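Local coordinates for protein EDTA monooxygenase (EDTA-degrading bacterium BNC1, PDB 5DQP) that probably acts as a flavin-dependent monooxygenase that uses reduced FMN and molecular oxygen in the breakdown of EDTA, at residues A45-D51 with F409-Y413; A366-I370 with I402-V408; K301-I305 with D320-P324; V312-L316 with K345-L351. One frame throughout, in Å; residues are numbered along the deposited sequence.

Interaction 1 (A45-D51 with F409-Y413); sequences ARRGRID and FPRSY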
loop_
_atom_site.group_PDB
_atom_site.type_symbol
_atom_site.label_atom_id
_atom_site.label_comp_id
_atom_site.label_asym_id
_atom_site.label_seq_id
_atom_site.Cartn_x
_atom_site.Cartn_y
_atom_site.Cartn_z
ATOM N N ALA A 45 -1.894 -15.340 14.195
ATOM C CA ALA A 45 -0.434 -15.425 14.185
ATOM C C ALA A 45 0.167 -14.627 15.340
ATOM O O ALA A 45 1.153 -15.053 15.956
ATOM C CB ALA A 45 0.111 -14.942 12.833
ATOM N N ARG A 46 -0.423 -13.476 15.664
ATOM C CA ARG A 46 0.071 -12.676 16.790
ATOM C C ARG A 46 -0.036 -13.440 18.106
ATOM O O ARG A 46 0.902 -13.437 18.916
ATOM C CB ARG A 46 -0.708 -11.366 16.874
ATOM C CG ARG A 46 -0.185 -10.369 17.911
ATOM C CD ARG A 46 -1.249 -9.284 18.139
ATOM N NE ARG A 46 -1.056 -8.615 19.409
ATOM C CZ ARG A 46 -1.436 -9.112 20.581
ATOM N NH1 ARG A 46 -2.034 -10.299 20.646
ATOM N NH2 ARG A 46 -1.208 -8.417 21.690
ATOM N N ARG A 47 -1.169 -14.112 18.323
ATOM C CA ARG A 47 -1.342 -14.945 19.516
ATOM C C ARG A 47 -0.289 -16.058 19.592
ATOM O O ARG A 47 0.175 -16.393 20.689
ATOM C CB ARG A 47 -2.758 -15.531 19.547
ATOM C CG ARG A 47 -2.971 -16.587 20.641
ATOM C CD ARG A 47 -4.427 -17.053 20.715
ATOM N NE ARG A 47 -4.702 -18.220 19.866
ATOM C CZ ARG A 47 -5.530 -18.216 18.827
ATOM N NH1 ARG A 47 -6.187 -17.110 18.499
ATOM N NH2 ARG A 47 -5.713 -19.326 18.123
ATOM N N GLY A 48 0.137 -16.601 18.453
ATOM C CA GLY A 48 1.231 -17.554 18.430
ATOM C C GLY A 48 2.625 -16.976 18.514
ATOM O O GLY A 48 3.596 -17.745 18.545
ATOM N N ARG A 49 2.761 -15.646 18.574
ATOM C CA ARG A 49 4.064 -14.975 18.484
ATOM C C ARG A 49 4.787 -15.261 17.167
ATOM O O ARG A 49 6.023 -15.235 17.104
ATOM C CB ARG A 49 4.979 -15.355 19.650
ATOM C CG ARG A 49 4.361 -15.222 21.020
ATOM C CD ARG A 49 3.699 -13.865 21.237
ATOM N NE ARG A 49 3.070 -13.820 22.558
ATOM C CZ ARG A 49 1.839 -13.389 22.808
ATOM N NH1 ARG A 49 1.052 -12.949 21.831
ATOM N NH2 ARG A 49 1.398 -13.392 24.059
ATOM N N ILE A 50 4.049 -15.564 16.100
ATOM C CA ILE A 50 4.696 -15.658 14.799
ATOM C C ILE A 50 5.468 -14.369 14.562
ATOM O O ILE A 50 5.027 -13.286 14.956
ATOM C CB ILE A 50 3.654 -15.928 13.697
ATOM C CG1 ILE A 50 2.906 -17.239 13.981
ATOM C CG2 ILE A 50 4.317 -16.023 12.335
ATOM C CD1 ILE A 50 3.780 -18.450 14.331
ATOM N N ASP A 51 6.656 -14.478 13.951
ATOM C CA ASP A 51 7.473 -13.281 13.795
ATOM C C ASP A 51 6.887 -12.324 12.762
ATOM O O ASP A 51 6.910 -11.106 12.969
ATOM C CB ASP A 51 8.905 -13.658 13.441
ATOM C CG ASP A 51 9.577 -14.406 14.564
ATOM O OD1 ASP A 51 9.806 -13.782 15.626
ATOM O OD2 ASP A 51 9.838 -15.616 14.400
ATOM N N PHE A 409 11.217 -21.677 20.663
ATOM C CA PHE A 409 10.362 -20.627 20.125
ATOM C C PHE A 409 9.806 -19.741 21.233
ATOM O O PHE A 409 9.324 -20.254 22.245
ATOM C CB PHE A 409 9.192 -21.212 19.314
ATOM C CG PHE A 409 8.571 -20.200 18.433
ATOM C CD1 PHE A 409 9.290 -19.717 17.335
ATOM C CD2 PHE A 409 7.331 -19.637 18.741
ATOM C CE1 PHE A 409 8.776 -18.708 16.521
ATOM C CE2 PHE A 409 6.800 -18.613 17.918
ATOM C CZ PHE A 409 7.525 -18.158 16.822
ATOM N N PRO A 410 9.796 -18.422 21.057
ATOM C CA PRO A 410 9.451 -17.534 22.176
ATOM C C PRO A 410 7.969 -17.546 22.529
ATOM O O PRO A 410 7.094 -17.794 21.689
ATOM C CB PRO A 410 9.873 -16.146 21.670
ATOM C CG PRO A 410 9.724 -16.250 20.187
ATOM C CD PRO A 410 10.051 -17.678 19.815
ATOM N N ARG A 411 7.695 -17.220 23.794
ATOM C CA ARG A 411 6.335 -16.993 24.269
ATOM C C ARG A 411 5.922 -15.530 24.249
ATOM O O ARG A 411 4.742 -15.236 24.475
ATOM C CB ARG A 411 6.163 -17.517 25.695
ATOM C CG ARG A 411 6.350 -19.011 25.825
ATOM C CD ARG A 411 6.207 -19.465 27.277
ATOM N NE ARG A 411 6.498 -20.888 27.431
ATOM C CZ ARG A 411 5.610 -21.866 27.252
ATOM N NH1 ARG A 411 4.354 -21.586 26.904
ATOM N NH2 ARG A 411 5.980 -23.136 27.418
ATOM N N SER A 412 6.846 -14.611 23.977
ATOM C CA SER A 412 6.546 -13.189 24.071
ATOM C C SER A 412 7.167 -12.451 22.901
ATOM O O SER A 412 8.137 -12.911 22.291
ATOM C CB SER A 412 7.069 -12.588 25.390
ATOM O OG SER A 412 6.365 -13.127 26.491
ATOM N N TYR A 413 6.602 -11.282 22.594
ATOM C CA TYR A 413 7.274 -10.322 21.724
ATOM C C TYR A 413 8.170 -9.440 22.587
ATOM O O TYR A 413 7.677 -8.578 23.318
ATOM C CB TYR A 413 6.270 -9.482 20.943
ATOM C CG TYR A 413 5.573 -10.234 19.825
ATOM C CD1 TYR A 413 6.284 -10.750 18.735
ATOM C CD2 TYR A 413 4.210 -10.407 19.855
ATOM C CE1 TYR A 413 5.624 -11.437 17.695
ATOM C CE2 TYR A 413 3.549 -11.103 18.847
ATOM C CZ TYR A 413 4.245 -11.604 17.776
ATOM O OH TYR A 413 3.521 -12.257 16.801
#
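Tyr413 lays one face of its ring against Arg49 and sends its hydroxyl on to the backbone beyond. Arg49 CD sits 4.0 Å from the centroid of the Tyr413 ring and 27° off the ring normal, a CH-pi contact. The ring and guanidinium planes are 47° apart, so the two groups are not stacked. Tyr413 OH donates to Ile50 O at 2.6 Å, and this oxygen lies at the ring edge. Arg46 CG reaches Tyr413 CE2 at 3.9 Å.

Arg49 folds back at chi2 (-50°), which turns its guanidinium toward the 409-413 loop. Arg49 NE donates to Arg411 O at 2.9 Å. The carbonyl is close to the guanidinium plane, but NE stands above the carbonyl plane. Arg49 NH1 donates to Arg46 O at 3.0 Å. Arg49 N bonds the same oxygen from the opposite face. Arg49, with positive phi, closes a Schellman motif at the end of helix 35-47.

Phe409 meets this turn with its ring edge. Gly48 O lies in the ring plane, 3.4 Å from Phe409 CE2, and Asp51 OD2 also approaches the edge. The main partner of Asp51 is Arg5, through a salt bridge. The contact joins the first helix of the TIM-barrel-type fold to the loop between helices 390-405 and 418-421. Both hydrogen bonds across it end on main-chain carbonyls, so the two side chains read the course of the opposite backbone.

Interaction 2 (A366-I370 with I402-V408); sequences ADRLI and ILQSRGV
Ile370 runs past Leu403 in the opposite direction, with its CG1 3.8 Å from Leu403 CD2. This is helix-to-helix packing on the outside of the TIM-barrel-type fold of the luciferase-like monooxygenases. Helix 362-374 meets the last turn of helix 390-405, with strand 380-383 between them in the chain.

Ala366 offers only a methyl group. Its CB fits between two residues, 3.6 Å from Ile402 CG2 and 3.9 Å from Leu403 CD2. Ile402 CG2 is anti to its backbone N (chi1 of CG1 -57°), and this branch does the touching. Leu369 adds a looser contact through CD1 to Leu403 CD1.

Gly407, with positive phi, forms a Schellman motif after helix 390-405. The chain then turns and brings Val408 back to the same face. Val408 CG2 lies 4.1 Å from Ile370 CG1, and the two side chains cross at about a right angle. Val408 also packs on Trp373 and Met6.

Arg406 flanks this apolar patch. Its aliphatic part lies across the end of Ile370, with CG 3.5 Å from Ile370 CD1. The chain bends at chi2 (-83°) and again at chi3, which brings the guanidinium to Asp367. They form a salt bridge, but its hydrogen bond is weak: Arg406 NH1 is 3.3 Å from Asp367 OD1, with 124° at the hydrogen.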
loop_
_atom_site.group_PDB
_atom_site.type_symbol
_atom_site.label_atom_id
_atom_site.label_comp_id
_atom_site.label_asym_id
_atom_site.label_seq_id
_atom_site.Cartn_x
_atom_site.Cartn_y
_atom_site.Cartn_z
ATOM N N ALA A 366 6.254 -30.636 14.716
ATOM C CA ALA A 366 7.224 -29.972 15.582
ATOM C C ALA A 366 8.546 -30.714 15.577
ATOM O O ALA A 366 9.613 -30.093 15.509
ATOM C CB ALA A 366 6.690 -29.839 17.027
ATOM N N ASP A 367 8.493 -32.051 15.662
ATOM C CA ASP A 367 9.708 -32.859 15.605
ATOM C C ASP A 367 10.462 -32.636 14.308
ATOM O O ASP A 367 11.686 -32.520 14.317
ATOM C CB ASP A 367 9.385 -34.355 15.768
ATOM C CG ASP A 367 8.796 -34.677 17.134
ATOM O OD1 ASP A 367 8.699 -33.735 17.965
ATOM O OD2 ASP A 367 8.428 -35.857 17.366
ATOM N N ARG A 368 9.753 -32.580 13.178
ATOM C CA ARG A 368 10.439 -32.298 11.917
ATOM C C ARG A 368 11.020 -30.882 11.898
ATOM O O ARG A 368 12.173 -30.681 11.498
ATOM C CB ARG A 368 9.494 -32.514 10.736
ATOM C CG ARG A 368 10.238 -32.460 9.395
ATOM C CD ARG A 368 9.314 -32.472 8.208
ATOM N NE ARG A 368 8.471 -33.662 8.131
ATOM C CZ ARG A 368 8.761 -34.736 7.398
ATOM N NH1 ARG A 368 7.923 -35.775 7.367
ATOM N NH2 ARG A 368 9.897 -34.779 6.707
ATOM N N LEU A 369 10.254 -29.883 12.345
ATOM C CA LEU A 369 10.801 -28.525 12.381
ATOM C C LEU A 369 12.064 -28.462 13.230
ATOM O O LEU A 369 13.072 -27.885 12.815
ATOM C CB LEU A 369 9.765 -27.536 12.909
ATOM C CG LEU A 369 8.505 -27.473 12.024
ATOM C CD1 LEU A 369 7.564 -26.335 12.444
ATOM C CD2 LEU A 369 8.847 -27.347 10.562
ATOM N N ILE A 370 12.014 -29.026 14.440
ATOM C CA ILE A 370 13.156 -28.960 15.347
ATOM C C ILE A 370 14.324 -29.735 14.769
ATOM O O ILE A 370 15.490 -29.353 14.939
ATOM C CB ILE A 370 12.781 -29.506 16.734
ATOM C CG1 ILE A 370 11.724 -28.626 17.416
ATOM C CG2 ILE A 370 14.045 -29.666 17.600
ATOM C CD1 ILE A 370 11.251 -29.161 18.801
ATOM N N ILE A 402 4.033 -26.630 21.446
ATOM C CA ILE A 402 5.068 -27.650 21.518
ATOM C C ILE A 402 6.430 -27.006 21.338
ATOM O O ILE A 402 7.342 -27.207 22.148
ATOM C CB ILE A 402 4.812 -28.761 20.475
ATOM C CG1 ILE A 402 3.415 -29.382 20.671
ATOM C CG2 ILE A 402 5.913 -29.821 20.556
ATOM C CD1 ILE A 402 3.112 -30.599 19.743
ATOM N N LEU A 403 6.572 -26.186 20.290
ATOM C CA LEU A 403 7.840 -25.522 20.048
ATOM C C LEU A 403 8.232 -24.656 21.221
ATOM O O LEU A 403 9.423 -24.537 21.529
ATOM C CB LEU A 403 7.785 -24.677 18.769
ATOM C CG LEU A 403 7.528 -25.428 17.441
ATOM C CD1 LEU A 403 7.409 -24.453 16.286
ATOM C CD2 LEU A 403 8.610 -26.486 17.150
ATOM N N GLN A 404 7.257 -24.005 21.865
ATOM C CA GLN A 404 7.597 -23.174 23.018
ATOM C C GLN A 404 8.009 -24.038 24.217
ATOM O O GLN A 404 8.990 -23.723 24.894
ATOM C CB GLN A 404 6.433 -22.244 23.374
ATOM C CG GLN A 404 6.257 -21.070 22.409
ATOM C CD GLN A 404 4.837 -20.542 22.409
ATOM O OE1 GLN A 404 3.930 -21.208 22.908
ATOM N NE2 GLN A 404 4.622 -19.355 21.817
ATOM N N SER A 405 7.301 -25.137 24.483
ATOM C CA SER A 405 7.754 -26.050 25.549
ATOM C C SER A 405 9.148 -26.568 25.267
ATOM O O SER A 405 9.979 -26.702 26.175
ATOM C CB SER A 405 6.817 -27.251 25.684
ATOM O OG SER A 405 5.485 -26.827 25.857
ATOM N N ARG A 406 9.402 -26.920 24.009
ATOM C CA ARG A 406 10.707 -27.421 23.633
ATOM C C ARG A 406 11.816 -26.399 23.855
ATOM O O ARG A 406 12.990 -26.771 23.792
ATOM C CB ARG A 406 10.652 -27.868 22.173
ATOM C CG ARG A 406 9.658 -29.014 21.954
ATOM C CD ARG A 406 10.295 -30.336 22.284
ATOM N NE ARG A 406 9.344 -31.302 22.808
ATOM C CZ ARG A 406 9.003 -32.421 22.191
ATOM N NH1 ARG A 406 9.553 -32.727 21.006
ATOM N NH2 ARG A 406 8.122 -33.231 22.777
ATOM N N GLY A 407 11.488 -25.137 24.120
ATOM C CA GLY A 407 12.529 -24.147 24.339
ATOM C C GLY A 407 13.125 -23.536 23.087
ATOM O O GLY A 407 14.151 -22.859 23.173
ATOM N N VAL A 408 12.505 -23.727 21.925
ATOM C CA VAL A 408 13.083 -23.282 20.660
ATOM C C VAL A 408 12.308 -22.136 20.032
ATOM O O VAL A 408 12.697 -21.669 18.948
ATOM C CB VAL A 408 13.202 -24.445 19.658
ATOM C CG1 VAL A 408 13.900 -25.603 20.313
ATOM C CG2 VAL A 408 11.810 -24.852 19.120
#

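Interaction 3 (K301-I305 with D320-P324); sequences KQLGI and DFNLP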
loop_
_atom_site.group_PDB
_atom_site.type_symbol
_atom_site.label_atom_id
_atom_site.label_comp_id
_atom_site.label_asym_id
_atom_site.label_seq_id
_atom_site.Cartn_x
_atom_site.Cartn_y
_atom_site.Cartn_z
ATOM N N LYS A 301 6.852 -43.066 -13.281
ATOM C CA LYS A 301 7.407 -42.853 -14.610
ATOM C C LYS A 301 8.406 -41.701 -14.596
ATOM O O LYS A 301 9.500 -41.802 -15.167
ATOM C CB LYS A 301 6.276 -42.607 -15.618
ATOM C CG LYS A 301 5.191 -43.687 -15.580
ATOM C CD LYS A 301 4.240 -43.576 -16.767
ATOM C CE LYS A 301 3.238 -42.449 -16.621
ATOM N NZ LYS A 301 2.563 -42.173 -17.922
ATOM N N GLN A 302 8.066 -40.607 -13.927
ATOM C CA GLN A 302 8.976 -39.468 -13.929
ATOM C C GLN A 302 10.328 -39.825 -13.336
ATOM O O GLN A 302 11.358 -39.277 -13.754
ATOM C CB GLN A 302 8.361 -38.298 -13.182
ATOM C CG GLN A 302 7.435 -37.463 -14.056
ATOM C CD GLN A 302 6.808 -36.340 -13.269
ATOM O OE1 GLN A 302 6.460 -36.525 -12.106
ATOM N NE2 GLN A 302 6.683 -35.162 -13.883
ATOM N N LEU A 303 10.349 -40.751 -12.380
ATOM C CA LEU A 303 11.575 -41.128 -11.704
ATOM C C LEU A 303 12.123 -42.441 -12.222
ATOM O O LEU A 303 13.155 -42.896 -11.726
ATOM C CB LEU A 303 11.339 -41.229 -10.192
ATOM C CG LEU A 303 10.809 -39.985 -9.462
ATOM C CD1 LEU A 303 10.275 -40.375 -8.104
ATOM C CD2 LEU A 303 11.867 -38.905 -9.329
ATOM N N GLY A 304 11.447 -43.060 -13.191
ATOM C CA GLY A 304 11.908 -44.318 -13.760
ATOM C C GLY A 304 11.856 -45.482 -12.795
ATOM O O GLY A 304 12.725 -46.356 -12.838
ATOM N N ILE A 305 10.877 -45.503 -11.901
ATOM C CA ILE A 305 10.677 -46.620 -10.986
ATOM C C ILE A 305 9.751 -47.638 -11.646
ATOM O O ILE A 305 8.609 -47.316 -12.000
ATOM C CB ILE A 305 10.097 -46.135 -9.649
ATOM C CG1 ILE A 305 11.148 -45.323 -8.870
ATOM C CG2 ILE A 305 9.576 -47.333 -8.847
ATOM C CD1 ILE A 305 10.585 -44.500 -7.728
ATOM N N ASP A 320 16.641 -48.298 -7.461
ATOM C CA ASP A 320 15.289 -48.346 -8.003
ATOM C C ASP A 320 15.017 -47.219 -8.987
ATOM O O ASP A 320 14.113 -47.345 -9.814
ATOM C CB ASP A 320 14.241 -48.259 -6.893
ATOM C CG ASP A 320 14.309 -49.414 -5.908
ATOM O OD1 ASP A 320 14.633 -50.553 -6.304
ATOM O OD2 ASP A 320 14.006 -49.166 -4.721
ATOM N N PHE A 321 15.765 -46.121 -8.907
ATOM C CA PHE A 321 15.496 -44.935 -9.713
ATOM C C PHE A 321 16.232 -44.996 -11.042
ATOM O O PHE A 321 17.400 -45.386 -11.097
ATOM C CB PHE A 321 15.925 -43.677 -8.970
ATOM C CG PHE A 321 15.216 -43.466 -7.665
ATOM C CD1 PHE A 321 13.959 -42.888 -7.635
ATOM C CD2 PHE A 321 15.813 -43.834 -6.468
ATOM C CE1 PHE A 321 13.299 -42.687 -6.436
ATOM C CE2 PHE A 321 15.155 -43.629 -5.260
ATOM C CZ PHE A 321 13.898 -43.045 -5.251
ATOM N N ASN A 322 15.547 -44.590 -12.118
ATOM C CA ASN A 322 16.179 -44.451 -13.435
ATOM C C ASN A 322 15.728 -43.100 -13.993
ATOM O O ASN A 322 14.754 -43.006 -14.745
ATOM C CB ASN A 322 15.816 -45.629 -14.354
ATOM C CG ASN A 322 16.159 -46.974 -13.737
ATOM O OD1 ASN A 322 17.301 -47.435 -13.813
ATOM N ND2 ASN A 322 15.171 -47.605 -13.109
ATOM N N LEU A 323 16.417 -42.042 -13.586
ATOM C CA LEU A 323 15.965 -40.708 -13.942
ATOM C C LEU A 323 16.149 -40.490 -15.439
ATOM O O LEU A 323 17.251 -40.696 -15.961
ATOM C CB LEU A 323 16.715 -39.635 -13.158
ATOM C CG LEU A 323 16.490 -39.580 -11.644
ATOM C CD1 LEU A 323 17.123 -38.316 -11.063
ATOM C CD2 LEU A 323 15.008 -39.670 -11.284
ATOM N N PRO A 324 15.114 -40.070 -16.154
ATOM C CA PRO A 324 15.281 -39.798 -17.586
ATOM C C PRO A 324 16.338 -38.725 -17.823
ATOM O O PRO A 324 16.428 -37.739 -17.087
ATOM C CB PRO A 324 13.885 -39.341 -18.027
ATOM C CG PRO A 324 13.185 -38.923 -16.763
ATOM C CD PRO A 324 13.749 -39.794 -15.672
#
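Gly304 O receives the side-chain amide of Asn322, with ND2 at 2.8 Å. The N-H...O angle is 173°, so the bond is nearly straight. The donor lies nearly along the C=O axis, and the oxygen is in the amide plane of Asn322. CG of Asn322 sits beside its backbone N (chi1 -55°), which brings the amide to the end of the Gly304 carbonyl. The backbone of the same residue makes a second bond, from Asn322 N to Leu303 O at 3.0 Å. This donor is in the carbonyl plane. Asn322 therefore holds two successive carbonyls at the end of helix 292-303.

Gly304 has positive phi and forms a Schellman motif there. Its CA lies 3.3 Å from Asn322 O in a CA-H...O contact. The backbones come close here, where Gly304 has no side chain. The two chain pieces run roughly antiparallel, their end-to-end directions 151° apart.

On the other side of the backbone the apolar side chains lie side by side and point the same way. Ile305 CD1 meets Phe321 CE1 at 3.5 Å, obliquely to the ring. Leu303 CB comes to the edge of that ring, 4.0 Å from CD1 of Phe321. Leu303 CD2 and Leu323 CD2 are 3.8 Å apart.

The contact joins the end of helix 292-303 to the loop that leads into helix 331-344. Phe321 packs on Val338 and Ala341 of helix 331-344. Leu303 reaches Met337 of that helix and Leu351 of helix 348-354, while Ile305 touches Leu348.

Interaction 4 (V312-L316 with K345-L351); sequences VDQVL and KLSLRQL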
loop_
_atom_site.group_PDB
_atom_site.type_symbol
_atom_site.label_atom_id
_atom_site.label_comp_id
_atom_site.label_asym_id
_atom_site.label_seq_id
_atom_site.Cartn_x
_atom_site.Cartn_y
_atom_site.Cartn_z
ATOM N N VAL A 312 4.673 -49.954 -4.419
ATOM C CA VAL A 312 4.588 -48.545 -4.040
ATOM C C VAL A 312 4.737 -48.317 -2.542
ATOM O O VAL A 312 4.884 -47.166 -2.118
ATOM C CB VAL A 312 3.277 -47.874 -4.514
ATOM C CG1 VAL A 312 3.148 -47.988 -6.022
ATOM C CG2 VAL A 312 2.058 -48.454 -3.804
ATOM N N ASP A 313 4.733 -49.371 -1.730
ATOM C CA ASP A 313 4.893 -49.214 -0.293
ATOM C C ASP A 313 6.273 -49.606 0.210
ATOM O O ASP A 313 6.569 -49.410 1.396
ATOM C CB ASP A 313 3.821 -50.015 0.439
ATOM C CG ASP A 313 2.471 -49.326 0.399
ATOM O OD1 ASP A 313 2.412 -48.114 0.728
ATOM O OD2 ASP A 313 1.467 -49.979 0.024
ATOM N N GLN A 314 7.133 -50.121 -0.652
ATOM C CA GLN A 314 8.429 -50.533 -0.171
ATOM C C GLN A 314 9.405 -49.359 -0.110
ATOM O O GLN A 314 9.343 -48.414 -0.905
ATOM C CB GLN A 314 8.969 -51.663 -1.041
ATOM C CG GLN A 314 9.644 -51.281 -2.288
ATOM C CD GLN A 314 10.052 -52.553 -3.062
ATOM O OE1 GLN A 314 9.188 -53.308 -3.543
ATOM N NE2 GLN A 314 11.359 -52.811 -3.143
ATOM N N VAL A 315 10.312 -49.424 0.859
ATOM C CA VAL A 315 11.340 -48.403 0.976
ATOM C C VAL A 315 12.156 -48.380 -0.303
ATOM O O VAL A 315 12.750 -49.395 -0.696
ATOM C CB VAL A 315 12.242 -48.660 2.181
ATOM C CG1 VAL A 315 13.453 -47.697 2.110
ATOM C CG2 VAL A 315 11.467 -48.481 3.458
ATOM N N LEU A 316 12.212 -47.212 -0.934
ATOM C CA LEU A 316 12.954 -47.038 -2.174
ATOM C C LEU A 316 14.458 -47.082 -1.933
ATOM O O LEU A 316 14.965 -46.624 -0.902
ATOM C CB LEU A 316 12.580 -45.708 -2.812
ATOM C CG LEU A 316 11.160 -45.641 -3.344
ATOM C CD1 LEU A 316 10.714 -44.175 -3.520
ATOM C CD2 LEU A 316 11.103 -46.377 -4.665
ATOM N N LYS A 345 14.031 -42.277 3.976
ATOM C CA LYS A 345 13.674 -43.683 3.857
ATOM C C LYS A 345 12.225 -43.923 3.447
ATOM O O LYS A 345 11.531 -44.607 4.106
ATOM C CB LYS A 345 14.067 -44.447 5.133
ATOM C CG LYS A 345 15.391 -43.965 5.726
ATOM C CD LYS A 345 16.012 -44.836 6.787
ATOM C CE LYS A 345 17.510 -44.720 6.836
ATOM N NZ LYS A 345 17.966 -43.469 7.432
ATOM N N LEU A 346 11.798 -43.308 2.351
ATOM C CA LEU A 346 10.395 -43.280 1.975
ATOM C C LEU A 346 10.075 -44.345 0.936
ATOM O O LEU A 346 10.941 -44.789 0.170
ATOM C CB LEU A 346 9.991 -41.902 1.442
ATOM C CG LEU A 346 10.133 -40.715 2.417
ATOM C CD1 LEU A 346 9.649 -39.431 1.795
ATOM C CD2 LEU A 346 9.411 -40.934 3.763
ATOM N N SER A 347 8.810 -44.772 0.950
ATOM C CA SER A 347 8.206 -45.472 -0.162
ATOM C C SER A 347 7.756 -44.459 -1.212
ATOM O O SER A 347 7.739 -43.244 -0.982
ATOM C CB SER A 347 7.007 -46.291 0.310
ATOM O OG SER A 347 5.983 -45.419 0.736
ATOM N N LEU A 348 7.375 -44.968 -2.378
ATOM C CA LEU A 348 6.884 -44.078 -3.423
ATOM C C LEU A 348 5.602 -43.373 -2.998
ATOM O O LEU A 348 5.425 -42.179 -3.259
ATOM C CB LEU A 348 6.667 -44.872 -4.708
ATOM C CG LEU A 348 6.194 -44.050 -5.900
ATOM C CD1 LEU A 348 7.169 -42.889 -6.222
ATOM C CD2 LEU A 348 6.023 -44.978 -7.100
ATOM N N ARG A 349 4.690 -44.105 -2.358
ATOM C CA ARG A 349 3.433 -43.523 -1.900
ATOM C C ARG A 349 3.682 -42.395 -0.915
ATOM O O ARG A 349 2.978 -41.380 -0.928
ATOM C CB ARG A 349 2.562 -44.604 -1.245
ATOM C CG ARG A 349 1.125 -44.162 -0.998
ATOM C CD ARG A 349 0.433 -44.973 0.104
ATOM N NE ARG A 349 0.231 -46.383 -0.252
ATOM C CZ ARG A 349 -0.606 -46.808 -1.194
ATOM N NH1 ARG A 349 -1.318 -45.934 -1.898
ATOM N NH2 ARG A 349 -0.724 -48.107 -1.447
ATOM N N GLN A 350 4.662 -42.571 -0.027
ATOM C CA GLN A 350 4.983 -41.517 0.919
ATOM C C GLN A 350 5.610 -40.335 0.200
ATOM O O GLN A 350 5.275 -39.184 0.478
ATOM C CB GLN A 350 5.922 -42.047 2.013
ATOM C CG GLN A 350 5.277 -43.058 2.951
ATOM C CD GLN A 350 6.282 -43.696 3.878
ATOM O OE1 GLN A 350 7.423 -43.958 3.492
ATOM N NE2 GLN A 350 5.866 -43.960 5.107
ATOM N N LEU A 351 6.529 -40.606 -0.718
ATOM C CA LEU A 351 7.195 -39.533 -1.438
ATOM C C LEU A 351 6.198 -38.667 -2.216
ATOM O O LEU A 351 6.337 -37.444 -2.247
ATOM C CB LEU A 351 8.258 -40.131 -2.365
ATOM C CG LEU A 351 9.027 -39.156 -3.255
ATOM C CD1 LEU A 351 9.896 -38.213 -2.410
ATOM C CD2 LEU A 351 9.873 -39.950 -4.257
HETATM O O HOH W 1 3.836 -46.343 1.954
HETATM O O HOH W 2 8.040 -47.698 -3.146
#
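The loop 312-316 is bonded to the start of helix 348-354 by two backbone bonds, Arg349 N to Val312 O at 3.1 Å and Leu316 N to Leu346 O at 3.0 Å. Between them Ser347 CA makes a CA-H...O contact with Gln314 O.

Arg349 grips Asp313 side-on with two nitrogens. Arg349 NE donates to Asp313 OD1 at 3.0 Å, and Arg349 NH2 donates to Asp313 OD2 at 3.2 Å. Both oxygens are met on the syn side, with the carboxylate and guanidinium planes 39° apart. The arginine chain bends at chi3 (-66°), which turns the guanidinium back to the aspartate. Val312 CG2 lies over one guanidinium face, 3.7 Å from NH2 of Arg349.

Ser347 is the N-cap of helix 348-354 and forms a capping box with Gln350. Gln350 N donates to Ser347 OG, and Ser347 N donates to Gln350 OE1. Water 1 joins Ser347 OG to Asp313 OD1, so this carboxylate oxygen accepts from both the water and Arg349. Water 2 takes the Leu348 N-H and donates to Gln314 O.

Leu316 CD1 lies 3.6 Å from Leu348 N and more loosely against Leu351 CD2, 4.4 Å away. Leu348 CD2 reaches Val312 CG1 at 4.3 Å, and both residues also pack on Ile296 of helix 292-303.

How the interactions relate
From the N terminus, helix 35-47 comes first, and its end is met by residues 409-413 much later in the chain. Interaction 1 thus closes the longest loop, and the other three lie within it. Interaction 3 closes the short loop from 305 to 320 and interaction 4 the one from 316 to 345; their segments alternate, so they cross. They touch through Ile305, Phe321 and Leu303 against Leu316, Leu348 and Leu351. Together they tie helices 292-303, 331-344 and 348-354 into one outlying unit. Interaction 2 follows in series, joins helices 362-374 and 390-405, and closes the loop from 370 to 402 that holds strand 380-383. It touches interaction 1, where Gln404 NE2 probably bonds to Pro410 O.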